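Local coordinates for protein ribokinase RBSK (Mycobacterium tuberculosis, PDB 3GO6) that probably phosphorylates D-ribose at O5, using ATP and a divalent cation, to give D-ribose 5-phosphate, as a PfkB-family sugar kinase, at residues D248-V253 with R274-G279; A255-R260 with R268-R273. All coordinates share one frame; numbering follows the deposited sequence.

Interaction 1. Residues D248-V253 with R274-G279; sequences DVFAGV and RACAAG. With RIB (alpha-D-ribofuranose), chain C.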
loop_
_atom_site.group_PDB
_atom_site.type_symbol
_atom_site.label_atom_id
_atom_site.label_comp_id
_atom_site.label_asym_id
_atom_site.label_seq_id
_atom_site.Cartn_x
_atom_site.Cartn_y
_atom_site.Cartn_z
ATOM N N ASP A 248 -13.072 -13.760 6.989
ATOM C CA ASP A 248 -13.453 -14.343 5.687
ATOM C C ASP A 248 -13.434 -15.848 5.756
ATOM O O ASP A 248 -14.272 -16.507 5.156
ATOM C CB ASP A 248 -12.491 -13.878 4.586
ATOM C CG ASP A 248 -12.624 -12.397 4.297
ATOM O OD1 ASP A 248 -13.744 -11.855 4.496
ATOM O OD2 ASP A 248 -11.608 -11.768 3.907
ATOM N N VAL A 249 -12.460 -16.398 6.486
ATOM C CA VAL A 249 -12.409 -17.848 6.712
ATOM C C VAL A 249 -13.656 -18.314 7.470
ATOM O O VAL A 249 -14.330 -19.263 7.063
ATOM C CB VAL A 249 -11.103 -18.297 7.439
ATOM C CG1 VAL A 249 -11.165 -19.802 7.748
ATOM C CG2 VAL A 249 -9.859 -18.006 6.556
ATOM N N PHE A 250 -13.979 -17.633 8.567
ATOM C CA PHE A 250 -15.207 -17.953 9.320
ATOM C C PHE A 250 -16.424 -17.981 8.376
ATOM O O PHE A 250 -17.198 -18.942 8.386
ATOM C CB PHE A 250 -15.392 -16.935 10.458
ATOM C CG PHE A 250 -16.644 -17.151 11.285
ATOM C CD1 PHE A 250 -16.554 -17.762 12.544
ATOM C CD2 PHE A 250 -17.894 -16.727 10.821
ATOM C CE1 PHE A 250 -17.707 -17.971 13.328
ATOM C CE2 PHE A 250 -19.056 -16.933 11.585
ATOM C CZ PHE A 250 -18.955 -17.557 12.852
ATOM N N ALA A 251 -16.569 -16.955 7.532
ATOM C CA ALA A 251 -17.752 -16.821 6.668
ATOM C C ALA A 251 -17.817 -17.924 5.616
ATOM O O ALA A 251 -18.887 -18.516 5.381
ATOM C CB ALA A 251 -17.778 -15.446 6.007
ATOM N N GLY A 252 -16.676 -18.209 4.983
ATOM C CA GLY A 252 -16.631 -19.238 3.934
ATOM C C GLY A 252 -16.920 -20.609 4.503
ATOM O O GLY A 252 -17.648 -21.412 3.895
ATOM N N VAL A 253 -16.353 -20.892 5.672
ATOM C CA VAL A 253 -16.629 -22.174 6.354
ATOM C C VAL A 253 -18.088 -22.284 6.821
ATOM O O VAL A 253 -18.692 -23.368 6.733
ATOM C CB VAL A 253 -15.648 -22.424 7.525
ATOM C CG1 VAL A 253 -16.051 -23.686 8.332
ATOM C CG2 VAL A 253 -14.248 -22.561 6.973
ATOM N N ARG A 274 -17.800 -25.231 13.568
ATOM C CA ARG A 274 -16.760 -25.426 12.563
ATOM C C ARG A 274 -16.198 -24.081 12.098
ATOM O O ARG A 274 -14.993 -23.933 11.950
ATOM C CB ARG A 274 -17.310 -26.241 11.393
ATOM C CG ARG A 274 -17.567 -27.715 11.794
ATOM C CD ARG A 274 -18.118 -28.570 10.665
ATOM N NE ARG A 274 -17.108 -28.782 9.636
ATOM C CZ ARG A 274 -16.104 -29.656 9.717
ATOM N NH1 ARG A 274 -15.967 -30.429 10.797
ATOM N NH2 ARG A 274 -15.224 -29.748 8.718
ATOM N N ALA A 275 -17.077 -23.106 11.883
ATOM C CA ALA A 275 -16.655 -21.775 11.443
ATOM C C ALA A 275 -15.792 -21.118 12.526
ATOM O O ALA A 275 -14.753 -20.508 12.221
ATOM C CB ALA A 275 -17.887 -20.897 11.072
ATOM N N CYS A 276 -16.189 -21.284 13.792
ATOM C CA CYS A 276 -15.407 -20.741 14.917
ATOM C C CYS A 276 -14.016 -21.368 14.979
ATOM O O CYS A 276 -13.022 -20.654 15.135
ATOM C CB CYS A 276 -16.138 -20.923 16.264
ATOM S SG CYS A 276 -17.399 -19.686 16.574
ATOM N N ALA A 277 -13.942 -22.691 14.826
ATOM C CA ALA A 277 -12.651 -23.378 14.830
ATOM C C ALA A 277 -11.771 -22.946 13.672
ATOM O O ALA A 277 -10.580 -22.713 13.857
ATOM C CB ALA A 277 -12.826 -24.912 14.824
ATOM N N ALA A 278 -12.345 -22.853 12.472
ATOM C CA ALA A 278 -11.564 -22.473 11.286
ATOM C C ALA A 278 -11.025 -21.047 11.389
ATOM O O ALA A 278 -9.866 -20.788 11.037
ATOM C CB ALA A 278 -12.380 -22.661 10.008
ATOM N N GLY A 279 -11.851 -20.136 11.887
ATOM C CA GLY A 279 -11.441 -18.762 12.142
ATOM C C GLY A 279 -10.254 -18.666 13.082
ATOM O O GLY A 279 -9.316 -17.888 12.842
HETATM O O5 RIB C . -11.107 -9.551 5.039
HETATM C C5 RIB C . -9.820 -9.216 4.471
HETATM C C4 RIB C . -10.016 -8.797 3.003
HETATM O O4 RIB C . -10.687 -7.520 2.986
HETATM C C3 RIB C . -8.713 -8.557 2.262
HETATM O O3 RIB C . -8.273 -9.676 1.451
HETATM C C2 RIB C . -8.972 -7.301 1.451
HETATM O O2 RIB C . -8.840 -7.536 0.044
HETATM C C1 RIB C . -10.358 -6.792 1.815
HETATM O O1 RIB C . -11.330 -7.109 0.809
#
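Phe250 and Ala275 have the closest CA atoms of this pairing, 4.6 Å apart, in segments that run roughly antiparallel (150° between the axes of the two short segments, 7.9 Å at closest approach). The Phe250 side chain leaves with CG anti to the backbone N (chi1 179°). CB lies no nearer than 4.0 Å to Ala275 O, while CD1 closes to 3.3 Å of the same oxygen. CG, CD2, CE2 and CZ all lie around the Ala275 methyl, whose CB stands 3.7 Å from the ring centroid and 12° off the normal, a CH-pi contact over the face. CE1 instead reaches Cys276, whose SG lies in plane at the edge, 3.7 Å from CE1, a sulfur-aromatic contact. One turn on, Val253 CG2 touches Ala278 CB at 3.6 Å, and Val249 CG1 meets that methyl from the preceding turn. The side-chain contacts are apolar, with backbone carbonyls among the nearest atoms, and no hydrogen bond crosses the interface.

Asp248, predicted to be the proton acceptor, points to the sugar: ribose O5 donates to its OD2 at 2.5 Å. Cys276 contacts ADP in an entry of this protein, though none is bound to this chain. The contact packs two consecutive antiparallel helices of the PfkB fold, 246-257 and 265-282; Phe250 rests on Val214 and Thr216 of strand 212-216, whereas Arg274 and Ala278 pack against helix 295-303.

Interaction 2. Residues A255-R260 with R268-R273; sequences AANWPR and RLRALR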
loop_
_atom_site.group_PDB
_atom_site.type_symbol
_atom_site.label_atom_id
_atom_site.label_comp_id
_atom_site.label_asym_id
_atom_site.label_seq_id
_atom_site.Cartn_x
_atom_site.Cartn_y
_atom_site.Cartn_z
ATOM N N ALA A 255 -20.625 -20.886 5.309
ATOM C CA ALA A 255 -21.358 -21.165 4.060
ATOM C C ALA A 255 -21.226 -22.626 3.631
ATOM O O ALA A 255 -22.197 -23.227 3.146
ATOM C CB ALA A 255 -20.895 -20.237 2.929
ATOM N N ALA A 256 -20.030 -23.186 3.819
ATOM C CA ALA A 256 -19.734 -24.561 3.410
ATOM C C ALA A 256 -20.419 -25.616 4.289
ATOM O O ALA A 256 -20.474 -26.799 3.904
ATOM C CB ALA A 256 -18.235 -24.787 3.424
ATOM N N ASN A 257 -20.927 -25.192 5.452
ATOM C CA ASN A 257 -21.550 -26.093 6.449
ATOM C C ASN A 257 -22.999 -25.810 6.822
ATOM O O ASN A 257 -23.612 -26.590 7.566
ATOM C CB ASN A 257 -20.689 -26.114 7.722
ATOM C CG ASN A 257 -19.379 -26.828 7.514
ATOM O OD1 ASN A 257 -19.321 -28.051 7.593
ATOM N ND2 ASN A 257 -18.323 -26.080 7.212
ATOM N N TRP A 258 -23.551 -24.705 6.332
ATOM C CA TRP A 258 -24.914 -24.324 6.641
ATOM C C TRP A 258 -25.939 -25.229 5.927
ATOM O O TRP A 258 -25.813 -25.464 4.723
ATOM C CB TRP A 258 -25.166 -22.880 6.235
ATOM C CG TRP A 258 -26.291 -22.231 6.996
ATOM C CD1 TRP A 258 -27.584 -22.069 6.580
ATOM C CD2 TRP A 258 -26.211 -21.637 8.303
ATOM N NE1 TRP A 258 -28.317 -21.415 7.552
ATOM C CE2 TRP A 258 -27.498 -21.147 8.621
ATOM C CE3 TRP A 258 -25.179 -21.491 9.242
ATOM C CZ2 TRP A 258 -27.771 -20.488 9.817
ATOM C CZ3 TRP A 258 -25.452 -20.844 10.434
ATOM C CH2 TRP A 258 -26.742 -20.363 10.722
ATOM N N PRO A 259 -26.965 -25.722 6.660
ATOM C CA PRO A 259 -27.963 -26.623 6.029
ATOM C C PRO A 259 -28.905 -25.895 5.053
ATOM O O PRO A 259 -29.029 -24.687 5.123
ATOM C CB PRO A 259 -28.781 -27.108 7.229
ATOM C CG PRO A 259 -28.706 -25.962 8.200
ATOM C CD PRO A 259 -27.272 -25.485 8.085
ATOM N N ARG A 260 -29.590 -26.636 4.180
ATOM C CA ARG A 260 -30.665 -26.076 3.328
ATOM C C ARG A 260 -31.869 -25.624 4.166
ATOM O O ARG A 260 -32.136 -26.205 5.225
ATOM C CB ARG A 260 -31.090 -27.088 2.263
ATOM C CG ARG A 260 -29.895 -27.658 1.444
ATOM C CD ARG A 260 -30.347 -28.501 0.246
ATOM N NE ARG A 260 -29.306 -29.439 -0.191
ATOM C CZ ARG A 260 -29.262 -30.021 -1.392
ATOM N NH1 ARG A 260 -30.195 -29.761 -2.311
ATOM N NH2 ARG A 260 -28.271 -30.862 -1.684
ATOM N N ARG A 268 -27.230 -26.078 12.236
ATOM C CA ARG A 268 -26.758 -24.700 12.376
ATOM C C ARG A 268 -25.667 -24.570 13.444
ATOM O O ARG A 268 -24.639 -23.909 13.216
ATOM C CB ARG A 268 -27.915 -23.735 12.643
ATOM C CG ARG A 268 -28.846 -23.555 11.418
ATOM C CD ARG A 268 -29.870 -22.462 11.683
ATOM N NE ARG A 268 -30.967 -22.917 12.545
ATOM C CZ ARG A 268 -32.099 -23.461 12.087
ATOM N NH1 ARG A 268 -32.293 -23.601 10.776
ATOM N NH2 ARG A 268 -33.043 -23.853 12.935
ATOM N N LEU A 269 -25.880 -25.201 14.604
ATOM C CA LEU A 269 -24.861 -25.191 15.654
ATOM C C LEU A 269 -23.545 -25.841 15.190
ATOM O O LEU A 269 -22.470 -25.352 15.508
ATOM C CB LEU A 269 -25.383 -25.845 16.950
ATOM C CG LEU A 269 -24.413 -25.925 18.137
ATOM C CD1 LEU A 269 -24.017 -24.529 18.623
ATOM C CD2 LEU A 269 -25.022 -26.760 19.277
ATOM N N ARG A 270 -23.636 -26.939 14.443
ATOM C CA ARG A 270 -22.438 -27.603 13.923
ATOM C C ARG A 270 -21.680 -26.676 12.940
ATOM O O ARG A 270 -20.457 -26.608 12.970
ATOM C CB ARG A 270 -22.811 -28.914 13.240
ATOM C CG ARG A 270 -21.635 -29.682 12.669
ATOM C CD ARG A 270 -22.093 -30.717 11.630
ATOM N NE ARG A 270 -20.954 -31.251 10.873
ATOM C CZ ARG A 270 -20.537 -30.785 9.690
ATOM N NH1 ARG A 270 -21.156 -29.770 9.098
ATOM N NH2 ARG A 270 -19.480 -31.328 9.102
ATOM N N ALA A 271 -22.419 -25.960 12.093
ATOM C CA ALA A 271 -21.804 -25.001 11.159
ATOM C C ALA A 271 -21.073 -23.914 11.941
ATOM O O ALA A 271 -19.934 -23.553 11.618
ATOM C CB ALA A 271 -22.885 -24.387 10.248
ATOM N N LEU A 272 -21.731 -23.381 12.968
ATOM C CA LEU A 272 -21.131 -22.342 13.834
ATOM C C LEU A 272 -19.857 -22.803 14.542
ATOM O O LEU A 272 -18.860 -22.066 14.571
ATOM C CB LEU A 272 -22.162 -21.795 14.839
ATOM C CG LEU A 272 -23.360 -21.007 14.265
ATOM C CD1 LEU A 272 -24.537 -21.004 15.239
ATOM C CD2 LEU A 272 -22.969 -19.557 13.915
ATOM N N ARG A 273 -19.883 -24.024 15.090
ATOM C CA ARG A 273 -18.695 -24.604 15.738
ATOM C C ARG A 273 -17.523 -24.731 14.767
ATOM O O ARG A 273 -16.392 -24.399 15.110
ATOM C CB ARG A 273 -19.006 -25.967 16.375
ATOM C CG ARG A 273 -19.764 -25.811 17.693
ATOM C CD ARG A 273 -20.340 -27.120 18.215
ATOM N NE ARG A 273 -21.025 -26.877 19.484
ATOM C CZ ARG A 273 -21.810 -27.746 20.124
ATOM N NH1 ARG A 273 -22.047 -28.951 19.615
ATOM N NH2 ARG A 273 -22.366 -27.401 21.289
HETATM O O HOH W 1 -23.798 -28.204 9.656
HETATM O O HOH W 2 -18.269 -30.845 6.307
#
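Trp258 lies across the side chain of Arg268, with its six-membered ring under the aliphatic part of the arginine. Arg268 CG is 4.0 Å from that ring's centroid and 25° off its normal, a CH-pi contact over the face but offset toward the rim, and Arg268 CD comes to 3.4 Å of Trp258 CZ2. Pro259 CD lies over the same face, and Pro259 CG reaches Arg268 CG at 4.0 Å. Leu272 meets the indole at its edge, CG to CZ3, and the Ala271 methyl approaches CE3 at 3.8 Å. Ala271 CB also packs on Asn257 CB.

A polar set borders this apolar patch. Arg270, its chain extended from CG to NE, donates from NH1 to Asn257 OD1 at 2.9 Å; the N-H...O angle of 134° is well short of straight, and the donor is tilted from the carbonyl plane. Two waters lie in the guanidinium plane at its edge. One bridges NH1 to Asn257 O, donating to that carbonyl at 2.6 Å; the other bridges NH2 to Asn257 OD1.

Bonds from outside the first shell position Asn257 and Arg268. Asn257 ND2 donates to Val253 O, one turn back in its own helix, consistent with OD1, not ND2, being the end turned to Arg270. The Arg268 chain turns at chi3 (-78°), placing NE for a salt bridge with Asp228, while its guanidinium is turned obliquely to the indole.

Further out, His212 at the start of strand 212-216 meets Trp258 edge-to-face, and the indole also touches Val171 and Met173 of strand 171-175. Leu272 packs on Phe231 of strand 229-233 and on Val214, so Trp258, at the start of the linker, and Leu272, on helix 265-282, both rest against the large mixed sheet.

Both interactions join the same two helices, 246-257 and 265-282: interaction 2 lies next to the turn linking them, and interaction 1 farther along the antiparallel pair, with centres about 10 Å apart. Interaction 1 is buried, its centre about 9 Å from the chain centre; there the small residues Ala275, Ala278 and Gly279 face Phe250 and two valines, and no hydrogen bond crosses. Interaction 2 lies about 15 Å out and is partly buried; an indole packed on the aliphatic chain of one arginine is bordered by a second arginine, an amide and water. The two meet where Arg274 NE makes a weak hydrogen bond to Asn257 OD1, although the main partner of Arg274 is Asp299. Ribose is bound at the interaction 1 end alone.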